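Local coordinates for bifunctional endomannanase/endoglucanase (Caldanaerobius polysaccharolyticus, PDB 3W0K), which belongs to glycoside hydrolase family 5 and probably cleaves internal beta-linkages in mannan and cellulose-type glucan chains, at residues R148-V159 against I181-V191; L217-L225 against T265-D276. All coordinates share one frame; numbering follows the deposited sequence.

Contact 1: R148-V159 against I181-V191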
loop_
_atom_site.group_PDB
_atom_site.type_symbol
_atom_site.label_atom_id
_atom_site.label_comp_id
_atom_site.label_asym_id
_atom_site.label_seq_id
_atom_site.Cartn_x
_atom_site.Cartn_y
_atom_site.Cartn_z
ATOM N N ARG A 148 -4.221 -18.859 7.976
ATOM C CA ARG A 148 -5.078 -17.784 8.466
ATOM C C ARG A 148 -4.945 -17.675 9.982
ATOM O O ARG A 148 -4.954 -16.578 10.538
ATOM C CB ARG A 148 -6.540 -18.024 8.090
ATOM C CG ARG A 148 -6.872 -17.762 6.633
ATOM C CD ARG A 148 -8.371 -17.834 6.424
ATOM N NE ARG A 148 -8.758 -17.722 5.020
ATOM C CZ ARG A 148 -8.997 -16.577 4.386
ATOM N NH1 ARG A 148 -8.881 -15.415 5.018
ATOM N NH2 ARG A 148 -9.399 -16.602 3.123
ATOM N N GLU A 149 -4.768 -18.821 10.638
ATOM C CA GLU A 149 -4.632 -18.873 12.088
ATOM C C GLU A 149 -3.359 -18.210 12.618
ATOM O O GLU A 149 -3.434 -17.381 13.527
ATOM C CB GLU A 149 -4.708 -20.322 12.576
ATOM C CG GLU A 149 -4.708 -20.470 14.093
ATOM C CD GLU A 149 -4.868 -21.912 14.545
ATOM O OE1 GLU A 149 -5.705 -22.635 13.961
ATOM O OE2 GLU A 149 -4.160 -22.320 15.491
ATOM N N ASN A 150 -2.193 -18.558 12.070
ATOM C CA ASN A 150 -0.975 -17.938 12.582
ATOM C C ASN A 150 -0.819 -16.472 12.188
ATOM O O ASN A 150 -0.257 -15.682 12.948
ATOM C CB ASN A 150 0.300 -18.785 12.349
ATOM C CG ASN A 150 0.628 -19.025 10.882
ATOM O OD1 ASN A 150 0.389 -18.185 10.017
ATOM N ND2 ASN A 150 1.254 -20.168 10.612
ATOM N N HIS A 151 -1.379 -16.095 11.041
ATOM C CA HIS A 151 -1.333 -14.703 10.608
ATOM C C HIS A 151 -2.213 -13.903 11.568
ATOM O O HIS A 151 -1.795 -12.866 12.085
ATOM C CB HIS A 151 -1.860 -14.556 9.174
ATOM C CG HIS A 151 -2.134 -13.137 8.773
ATOM N ND1 HIS A 151 -3.401 -12.596 8.778
ATOM C CD2 HIS A 151 -1.303 -12.146 8.368
ATOM C CE1 HIS A 151 -3.341 -11.333 8.391
ATOM N NE2 HIS A 151 -2.080 -11.035 8.136
ATOM N N ALA A 152 -3.425 -14.398 11.822
ATOM C CA ALA A 152 -4.345 -13.717 12.729
ATOM C C ALA A 152 -3.745 -13.578 14.128
ATOM O O ALA A 152 -3.832 -12.516 14.741
ATOM C CB ALA A 152 -5.681 -14.463 12.793
ATOM N N SER A 153 -3.113 -14.641 14.617
ATOM C CA SER A 153 -2.498 -14.610 15.941
ATOM C C SER A 153 -1.417 -13.535 16.032
ATOM O O SER A 153 -1.353 -12.804 17.022
ATOM C CB SER A 153 -1.921 -15.981 16.305
ATOM O OG SER A 153 -2.959 -16.924 16.517
ATOM N N LEU A 154 -0.599 -13.413 14.988
ATOM C CA LEU A 154 0.458 -12.407 14.973
ATOM C C LEU A 154 -0.126 -10.999 14.899
ATOM O O LEU A 154 0.342 -10.094 15.584
ATOM C CB LEU A 154 1.427 -12.634 13.808
ATOM C CG LEU A 154 2.590 -11.633 13.726
ATOM C CD1 LEU A 154 3.419 -11.652 15.009
ATOM C CD2 LEU A 154 3.456 -11.958 12.514
ATOM N N ILE A 155 -1.135 -10.813 14.052
ATOM C CA ILE A 155 -1.779 -9.510 13.917
ATOM C C ILE A 155 -2.405 -9.095 15.250
ATOM O O ILE A 155 -2.223 -7.967 15.699
ATOM C CB ILE A 155 -2.855 -9.531 12.805
ATOM C CG1 ILE A 155 -2.196 -9.756 11.439
ATOM C CG2 ILE A 155 -3.664 -8.236 12.808
ATOM C CD1 ILE A 155 -1.228 -8.654 11.013
ATOM N N ILE A 156 -3.098 -10.028 15.898
ATOM C CA ILE A 156 -3.736 -9.753 17.184
ATOM C C ILE A 156 -2.697 -9.394 18.248
ATOM O O ILE A 156 -2.885 -8.442 19.010
ATOM C CB ILE A 156 -4.614 -10.946 17.629
ATOM C CG1 ILE A 156 -5.835 -11.054 16.708
ATOM C CG2 ILE A 156 -5.068 -10.771 19.077
ATOM C CD1 ILE A 156 -6.618 -12.342 16.868
ATOM N N ARG A 157 -1.576 -10.113 18.261
ATOM C CA ARG A 157 -0.514 -9.833 19.221
ATOM C C ARG A 157 0.037 -8.422 19.005
ATOM O O ARG A 157 0.232 -7.669 19.956
ATOM C CB ARG A 157 0.630 -10.846 19.087
ATOM C CG ARG A 157 1.778 -10.546 20.036
ATOM C CD ARG A 157 3.012 -11.394 19.795
ATOM N NE ARG A 157 4.104 -10.913 20.635
ATOM C CZ ARG A 157 5.386 -11.230 20.481
ATOM N NH1 ARG A 157 5.768 -12.050 19.506
ATOM N NH2 ARG A 157 6.294 -10.684 21.280
ATOM N N THR A 158 0.274 -8.071 17.744
ATOM C CA THR A 158 0.820 -6.765 17.392
ATOM C C THR A 158 -0.152 -5.630 17.708
ATOM O O THR A 158 0.247 -4.607 18.268
ATOM C CB THR A 158 1.227 -6.732 15.905
ATOM O OG1 THR A 158 2.097 -7.838 15.633
ATOM C CG2 THR A 158 1.971 -5.442 15.581
ATOM N N VAL A 159 -1.421 -5.827 17.362
ATOM C CA VAL A 159 -2.467 -4.837 17.612
ATOM C C VAL A 159 -2.613 -4.578 19.112
ATOM O O VAL A 159 -2.715 -3.427 19.544
ATOM C CB VAL A 159 -3.814 -5.293 17.009
ATOM C CG1 VAL A 159 -4.966 -4.457 17.554
ATOM C CG2 VAL A 159 -3.764 -5.171 15.490
ATOM N N ILE A 181 -6.644 -11.166 -0.739
ATOM C CA ILE A 181 -7.618 -11.929 0.037
ATOM C C ILE A 181 -8.175 -11.302 1.309
ATOM O O ILE A 181 -7.425 -10.947 2.217
ATOM C CB ILE A 181 -7.019 -13.323 0.359
ATOM C CG1 ILE A 181 -6.532 -13.998 -0.930
ATOM C CG2 ILE A 181 -8.029 -14.201 1.084
ATOM C CD1 ILE A 181 -7.610 -14.206 -1.977
ATOM N N ALA A 182 -9.506 -11.230 1.383
ATOM C CA ALA A 182 -10.211 -10.668 2.534
ATOM C C ALA A 182 -10.017 -11.533 3.778
ATOM O O ALA A 182 -9.840 -12.752 3.679
ATOM C CB ALA A 182 -11.695 -10.512 2.223
ATOM N N MET A 183 -10.102 -10.905 4.946
ATOM C CA MET A 183 -9.882 -11.601 6.209
ATOM C C MET A 183 -11.035 -11.464 7.200
ATOM O O MET A 183 -10.939 -10.729 8.181
ATOM C CB MET A 183 -8.586 -11.076 6.841
ATOM C CG MET A 183 -7.383 -11.175 5.910
ATOM S SD MET A 183 -6.031 -10.067 6.360
ATOM C CE MET A 183 -6.780 -8.454 6.011
ATOM N N PRO A 184 -12.130 -12.208 6.979
ATOM C CA PRO A 184 -13.273 -12.124 7.894
ATOM C C PRO A 184 -12.926 -12.522 9.329
ATOM O O PRO A 184 -13.561 -12.060 10.279
ATOM C CB PRO A 184 -14.297 -13.070 7.256
ATOM C CG PRO A 184 -13.457 -14.042 6.493
ATOM C CD PRO A 184 -12.391 -13.165 5.889
ATOM N N GLU A 185 -11.872 -13.323 9.480
ATOM C CA GLU A 185 -11.422 -13.774 10.793
ATOM C C GLU A 185 -10.865 -12.635 11.649
ATOM O O GLU A 185 -10.730 -12.776 12.863
ATOM C CB GLU A 185 -10.385 -14.904 10.662
ATOM C CG GLU A 185 -9.074 -14.524 9.955
ATOM C CD GLU A 185 -9.137 -14.620 8.430
ATOM O OE1 GLU A 185 -10.238 -14.734 7.852
ATOM O OE2 GLU A 185 -8.065 -14.584 7.796
ATOM N N LEU A 186 -10.558 -11.503 11.017
ATOM C CA LEU A 186 -10.028 -10.347 11.737
ATOM C C LEU A 186 -10.976 -9.144 11.676
ATOM O O LEU A 186 -10.600 -8.025 12.026
ATOM C CB LEU A 186 -8.649 -9.964 11.185
ATOM C CG LEU A 186 -7.503 -10.934 11.494
ATOM C CD1 LEU A 186 -6.298 -10.616 10.626
ATOM C CD2 LEU A 186 -7.143 -10.864 12.976
ATOM N N ALA A 187 -12.218 -9.397 11.272
ATOM C CA ALA A 187 -13.231 -8.349 11.149
ATOM C C ALA A 187 -13.561 -7.609 12.449
ATOM O O ALA A 187 -13.809 -6.402 12.433
ATOM C CB ALA A 187 -14.507 -8.932 10.547
ATOM N N HIS A 188 -13.546 -8.326 13.569
ATOM C CA HIS A 188 -13.881 -7.738 14.864
ATOM C C HIS A 188 -12.733 -7.040 15.596
ATOM O O HIS A 188 -12.913 -6.561 16.720
ATOM C CB HIS A 188 -14.505 -8.802 15.765
ATOM N N LEU A 189 -11.575 -6.935 14.948
ATOM C CA LEU A 189 -10.412 -6.309 15.574
ATOM C C LEU A 189 -10.435 -4.777 15.601
ATOM O O LEU A 189 -9.629 -4.154 16.293
ATOM C CB LEU A 189 -9.127 -6.819 14.914
ATOM C CG LEU A 189 -7.821 -6.672 15.694
ATOM C CD1 LEU A 189 -7.958 -7.275 17.089
ATOM C CD2 LEU A 189 -6.702 -7.358 14.925
ATOM N N GLY A 190 -11.358 -4.176 14.855
ATOM C CA GLY A 190 -11.464 -2.726 14.830
ATOM C C GLY A 190 -10.313 -2.036 14.124
ATOM O O GLY A 190 -9.858 -0.970 14.544
ATOM N N VAL A 191 -9.836 -2.657 13.050
ATOM C CA VAL A 191 -8.739 -2.111 12.260
ATOM C C VAL A 191 -9.205 -1.934 10.823
ATOM O O VAL A 191 -10.230 -2.490 10.422
ATOM C CB VAL A 191 -7.499 -3.048 12.269
ATOM C CG1 VAL A 191 -6.984 -3.228 13.687
ATOM C CG2 VAL A 191 -7.838 -4.400 11.641
HETATM O O HOH W 1 -5.691 -14.240 9.164
HETATM O O HOH W 2 -11.245 -14.531 2.040
#

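Contact 2: L217-L225 against T265-D276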
loop_
_atom_site.group_PDB
_atom_site.type_symbol
_atom_site.label_atom_id
_atom_site.label_comp_id
_atom_site.label_asym_id
_atom_site.label_seq_id
_atom_site.Cartn_x
_atom_site.Cartn_y
_atom_site.Cartn_z
ATOM N N LEU A 217 2.733 -13.441 -21.415
ATOM C CA LEU A 217 1.451 -12.749 -21.521
ATOM C C LEU A 217 1.320 -11.961 -22.819
ATOM O O LEU A 217 2.292 -11.381 -23.305
ATOM C CB LEU A 217 1.243 -11.805 -20.334
ATOM C CG LEU A 217 1.001 -12.433 -18.963
ATOM C CD1 LEU A 217 0.850 -11.330 -17.937
ATOM C CD2 LEU A 217 -0.242 -13.311 -18.987
ATOM N N PRO A 218 0.113 -11.957 -23.412
ATOM C CA PRO A 218 -0.142 -11.231 -24.659
ATOM C C PRO A 218 -0.314 -9.744 -24.357
ATOM O O PRO A 218 -0.504 -9.366 -23.200
ATOM C CB PRO A 218 -1.454 -11.846 -25.138
ATOM C CG PRO A 218 -2.172 -12.118 -23.854
ATOM C CD PRO A 218 -1.078 -12.720 -22.994
ATOM N N GLU A 219 -0.230 -8.904 -25.388
ATOM C CA GLU A 219 -0.397 -7.465 -25.206
ATOM C C GLU A 219 -1.788 -7.239 -24.613
ATOM O O GLU A 219 -2.791 -7.682 -25.175
ATOM C CB GLU A 219 -0.256 -6.732 -26.543
ATOM C CG GLU A 219 -0.208 -5.214 -26.411
ATOM C CD GLU A 219 0.069 -4.511 -27.729
ATOM O OE1 GLU A 219 0.932 -4.989 -28.499
ATOM O OE2 GLU A 219 -0.570 -3.469 -27.990
ATOM N N PRO A 220 -1.860 -6.575 -23.447
ATOM C CA PRO A 220 -3.133 -6.305 -22.777
ATOM C C PRO A 220 -4.158 -5.541 -23.599
ATOM O O PRO A 220 -3.833 -4.592 -24.314
ATOM C CB PRO A 220 -2.710 -5.489 -21.552
ATOM C CG PRO A 220 -1.335 -5.955 -21.286
ATOM C CD PRO A 220 -0.745 -6.016 -22.669
ATOM N N TYR A 221 -5.399 -5.994 -23.490
ATOM C CA TYR A 221 -6.545 -5.380 -24.142
ATOM C C TYR A 221 -7.617 -5.397 -23.056
ATOM O O TYR A 221 -7.566 -6.226 -22.144
ATOM C CB TYR A 221 -6.980 -6.172 -25.382
ATOM C CG TYR A 221 -7.221 -7.641 -25.134
ATOM C CD1 TYR A 221 -8.493 -8.114 -24.824
ATOM C CD2 TYR A 221 -6.170 -8.556 -25.191
ATOM C CE1 TYR A 221 -8.716 -9.463 -24.572
ATOM C CE2 TYR A 221 -6.381 -9.909 -24.942
ATOM C CZ TYR A 221 -7.656 -10.353 -24.630
ATOM O OH TYR A 221 -7.868 -11.683 -24.359
ATOM N N TYR A 222 -8.566 -4.473 -23.129
ATOM C CA TYR A 222 -9.605 -4.389 -22.112
ATOM C C TYR A 222 -10.799 -3.620 -22.678
ATOM O O TYR A 222 -10.618 -2.673 -23.445
ATOM C CB TYR A 222 -9.026 -3.671 -20.879
ATOM C CG TYR A 222 -9.861 -3.797 -19.631
ATOM C CD1 TYR A 222 -9.818 -4.956 -18.853
ATOM C CD2 TYR A 222 -10.729 -2.777 -19.248
ATOM C CE1 TYR A 222 -10.624 -5.096 -17.729
ATOM C CE2 TYR A 222 -11.536 -2.906 -18.130
ATOM C CZ TYR A 222 -11.483 -4.069 -17.376
ATOM O OH TYR A 222 -12.307 -4.204 -16.287
ATOM N N PRO A 223 -12.033 -3.990 -22.286
ATOM C CA PRO A 223 -12.430 -5.057 -21.359
ATOM C C PRO A 223 -12.378 -6.475 -21.926
ATOM O O PRO A 223 -11.978 -6.692 -23.070
ATOM C CB PRO A 223 -13.860 -4.669 -21.005
ATOM C CG PRO A 223 -14.364 -4.133 -22.308
ATOM C CD PRO A 223 -13.222 -3.246 -22.748
ATOM N N ASP A 224 -12.784 -7.428 -21.089
ATOM C CA ASP A 224 -12.832 -8.848 -21.430
ATOM C C ASP A 224 -11.469 -9.483 -21.695
ATOM O O ASP A 224 -11.313 -10.288 -22.614
ATOM C CB ASP A 224 -13.781 -9.084 -22.612
ATOM C CG ASP A 224 -15.211 -8.645 -22.322
ATOM O OD1 ASP A 224 -15.549 -8.364 -21.150
ATOM O OD2 ASP A 224 -16.008 -8.580 -23.279
ATOM N N LEU A 225 -10.492 -9.140 -20.860
ATOM C CA LEU A 225 -9.143 -9.680 -20.989
ATOM C C LEU A 225 -9.121 -11.120 -20.492
ATOM O O LEU A 225 -9.512 -11.397 -19.358
ATOM C CB LEU A 225 -8.147 -8.839 -20.182
ATOM C CG LEU A 225 -6.700 -9.337 -20.093
ATOM C CD1 LEU A 225 -6.077 -9.413 -21.475
ATOM C CD2 LEU A 225 -5.887 -8.409 -19.205
ATOM N N THR A 265 1.876 -1.046 -20.554
ATOM C CA THR A 265 0.533 -1.274 -21.075
ATOM C C THR A 265 0.114 -0.054 -21.889
ATOM O O THR A 265 0.455 1.075 -21.534
ATOM C CB THR A 265 -0.453 -1.468 -19.905
ATOM O OG1 THR A 265 -0.062 -2.618 -19.148
ATOM C CG2 THR A 265 -1.883 -1.645 -20.405
ATOM N N SER A 266 -0.601 -0.275 -22.990
ATOM C CA SER A 266 -1.053 0.838 -23.823
ATOM C C SER A 266 -1.931 1.741 -22.960
ATOM O O SER A 266 -2.757 1.252 -22.184
ATOM C CB SER A 266 -1.841 0.330 -25.030
ATOM O OG SER A 266 -2.044 1.377 -25.962
ATOM N N ASN A 267 -1.755 3.052 -23.096
ATOM C CA ASN A 267 -2.516 3.990 -22.284
ATOM C C ASN A 267 -4.028 3.914 -22.420
ATOM O O ASN A 267 -4.741 4.072 -21.432
ATOM C CB ASN A 267 -2.050 5.428 -22.499
ATOM C CG ASN A 267 -2.436 6.325 -21.349
ATOM O OD1 ASN A 267 -2.082 6.055 -20.198
ATOM N ND2 ASN A 267 -3.191 7.378 -21.638
ATOM N N ASP A 268 -4.526 3.688 -23.634
ATOM C CA ASP A 268 -5.969 3.594 -23.831
ATOM C C ASP A 268 -6.528 2.407 -23.045
ATOM O O ASP A 268 -7.605 2.493 -22.458
ATOM C CB ASP A 268 -6.318 3.477 -25.323
ATOM C CG ASP A 268 -5.868 2.163 -25.936
ATOM O OD1 ASP A 268 -6.705 1.491 -26.576
ATOM O OD2 ASP A 268 -4.683 1.800 -25.782
ATOM N N VAL A 269 -5.759 1.322 -23.000
ATOM C CA VAL A 269 -6.147 0.116 -22.275
ATOM C C VAL A 269 -6.109 0.370 -20.766
ATOM O O VAL A 269 -7.024 -0.024 -20.037
ATOM C CB VAL A 269 -5.214 -1.067 -22.638
ATOM C CG1 VAL A 269 -5.532 -2.288 -21.785
ATOM C CG2 VAL A 269 -5.363 -1.408 -24.118
ATOM N N ALA A 270 -5.063 1.053 -20.310
ATOM C CA ALA A 270 -4.911 1.372 -18.892
ATOM C C ALA A 270 -6.048 2.268 -18.415
ATOM O O ALA A 270 -6.653 2.010 -17.375
ATOM C CB ALA A 270 -3.568 2.044 -18.645
ATOM N N ILE A 271 -6.339 3.315 -19.184
ATOM C CA ILE A 271 -7.412 4.244 -18.845
ATOM C C ILE A 271 -8.758 3.528 -18.768
ATOM O O ILE A 271 -9.531 3.771 -17.850
ATOM C CB ILE A 271 -7.482 5.422 -19.857
ATOM C CG1 ILE A 271 -6.305 6.378 -19.628
ATOM C CG2 ILE A 271 -8.813 6.166 -19.739
ATOM C CD1 ILE A 271 -6.377 7.154 -18.316
ATOM N N ARG A 272 -9.013 2.622 -19.711
ATOM C CA ARG A 272 -10.269 1.872 -19.729
ATOM C C ARG A 272 -10.421 1.055 -18.444
ATOM O O ARG A 272 -11.507 0.980 -17.865
ATOM C CB ARG A 272 -10.323 0.945 -20.951
ATOM C CG ARG A 272 -11.618 0.158 -21.073
ATOM C CD ARG A 272 -12.815 1.080 -21.219
ATOM N NE ARG A 272 -14.074 0.342 -21.175
ATOM C CZ ARG A 272 -14.720 0.019 -20.059
ATOM N NH1 ARG A 272 -14.228 0.370 -18.874
ATOM N NH2 ARG A 272 -15.869 -0.642 -20.128
ATOM N N TRP A 273 -9.317 0.466 -17.998
ATOM C CA TRP A 273 -9.307 -0.327 -16.777
ATOM C C TRP A 273 -9.484 0.592 -15.560
ATOM O O TRP A 273 -10.254 0.281 -14.650
ATOM C CB TRP A 273 -8.010 -1.137 -16.693
ATOM C CG TRP A 273 -7.766 -1.753 -15.356
ATOM C CD1 TRP A 273 -8.287 -2.919 -14.874
ATOM C CD2 TRP A 273 -6.967 -1.203 -14.304
ATOM N NE1 TRP A 273 -7.867 -3.125 -13.578
ATOM C CE2 TRP A 273 -7.056 -2.085 -13.206
ATOM C CE3 TRP A 273 -6.189 -0.044 -14.182
ATOM C CZ2 TRP A 273 -6.394 -1.843 -11.996
ATOM C CZ3 TRP A 273 -5.533 0.197 -12.984
ATOM C CH2 TRP A 273 -5.640 -0.699 -11.906
ATOM N N PHE A 274 -8.796 1.734 -15.566
ATOM C CA PHE A 274 -8.912 2.701 -14.469
ATOM C C PHE A 274 -10.365 3.137 -14.294
ATOM O O PHE A 274 -10.847 3.288 -13.174
ATOM C CB PHE A 274 -8.056 3.943 -14.742
ATOM C CG PHE A 274 -6.665 3.870 -14.173
ATOM C CD1 PHE A 274 -6.462 3.832 -12.797
ATOM C CD2 PHE A 274 -5.558 3.892 -15.014
ATOM C CE1 PHE A 274 -5.171 3.821 -12.268
ATOM C CE2 PHE A 274 -4.261 3.879 -14.494
ATOM C CZ PHE A 274 -4.070 3.844 -13.118
ATOM N N GLU A 275 -11.059 3.351 -15.409
ATOM C CA GLU A 275 -12.453 3.767 -15.354
ATOM C C GLU A 275 -13.318 2.756 -14.609
ATOM O O GLU A 275 -14.206 3.140 -13.851
ATOM C CB GLU A 275 -12.988 4.023 -16.761
ATOM C CG GLU A 275 -12.370 5.255 -17.406
ATOM C CD GLU A 275 -12.718 5.410 -18.871
ATOM O OE1 GLU A 275 -12.888 4.386 -19.566
ATOM O OE2 GLU A 275 -12.801 6.566 -19.336
ATOM N N ASP A 276 -13.026 1.470 -14.788
ATOM C CA ASP A 276 -13.774 0.422 -14.103
ATOM C C ASP A 276 -13.474 0.349 -12.607
ATOM O O ASP A 276 -14.397 0.379 -11.791
ATOM C CB ASP A 276 -13.514 -0.943 -14.740
ATOM C CG ASP A 276 -14.394 -1.208 -15.946
ATOM O OD1 ASP A 276 -15.273 -0.376 -16.258
ATOM O OD2 ASP A 276 -14.212 -2.269 -16.572
HETATM O O HOH W 3 -1.596 -2.829 -23.969
HETATM O O HOH W 4 -9.111 -0.024 -24.333
#

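Contact 1: R148-V159 against I181-V191
Arg148 NH1 is held by two acceptors at once, each lying in the guanidinium plane. It donates to the backbone Ala182 O at 3.1 Å in a nearly straight bond (N-H...O 168°), and to Glu185 OE2 at 3.0 Å, where it meets the syn lone pair and forms a salt bridge. The carboxylate stands perpendicular to the guanidinium, so the pairing rests mainly on this one nitrogen rather than on a parallel, two-pronged fork. Glu185 gets there by folding back: CG sits between its backbone N and carbonyl carbon (chi1 63°) and the chain bends again at chi2. A water then ties Glu185 OE2 to Arg148 O and His151 ND1, and a second water links Arg148 NH2 to Ala182 O.

Further along the helix the contact turns apolar. Met183 SD approaches His151 CE1 obliquely at 3.6 Å. The two methyls of Leu186 part over the helix, CD1 beside His151 CE1 and CD2 against Ala152 CB at 3.9 Å and Ile156 CG1. One turn on, Leu189 CD2 rests against both Ile155 CG2 (3.8 Å) and Val159 CG2 (3.7 Å), and Val191 CG1 also touches the latter.

The helix follows barrel strand 130-133, while residues 181-191 return the chain from helix 176-179 to strand 192-197; Leu176 of that short helix packs on both Arg148 and Ile181. Charge pairing, waters and a backbone carbonyl thus fix the Arg148 end of the contact, and leucine packing seats the rest. The negative Glu185 and the carbonyl of Ala182 would together probably keep the Arg148 guanidinium from turning.

Contact 2: L217-L225 against T265-D276
Tyr222 and Asp276 make the direct polar bond: Tyr222 OH donates to Asp276 OD2 at 2.7 Å, meeting that oxygen's anti lone pair. Asp276 OD1 receives Arg272 NH1 at 2.9 Å from above the carboxylate plane, so a salt bridge one helical turn long positions the acid for the phenol. Water also spans the gap, joining Pro220 O to Ser266 N.

The Tyr222 ring is flanked on both faces. Across the contact, Trp273 CB lies over one, 4.3 Å from the Tyr222 centroid, and the indole, whose NE1 hydrogen-bonds to Gln199 O, turns its edge to that face in a T-shaped pair with planes at 80°. CB of its own neighbour Pro223, beyond a cis peptide bond, sits toward the rim of the opposite face. At the ring edge, Arg272 CG comes within 3.6 Å of Tyr222 CD2. A phenylalanine here lacks the hydroxyl and would probably leave Asp276 OD2 without its phenol donor and the far end of the ring less firmly fixed.

Apolar contacts finish the join: Val269 CG1 meets Tyr222 CB at 3.9 Å, and Pro220 CB rests on Thr265 CG2 at 4.1 Å. Leu203 touches both Tyr222 and Val269.

This is a long connection between barrel strand 192-197 and helix 234-249 laid over the first turns of helix 267-284, one of the outer helices of a (beta/alpha)8 barrel.

Contact 1 and contact 2 sit on separate flanks of one (beta/alpha)8 barrel, with centres about 34 Å apart and nearest atoms about 15 Å apart, so they do not touch. They come in series along the chain, and barrel strand 192-197 begins just after the first closes. Helix 234-249 meets both: Trp244 and Leu247 pack on Ala182 in contact 1, while Leu237 touches Tyr222 in contact 2. Their centres lie about 17 Å and 22 Å from the centre of the chain. Residues 217-225 belong to the connection leaving the C-terminal end of strand 192-197, the end where family 5 enzymes open their active site, whereas 181-191 leads into the N-terminal end of that same strand.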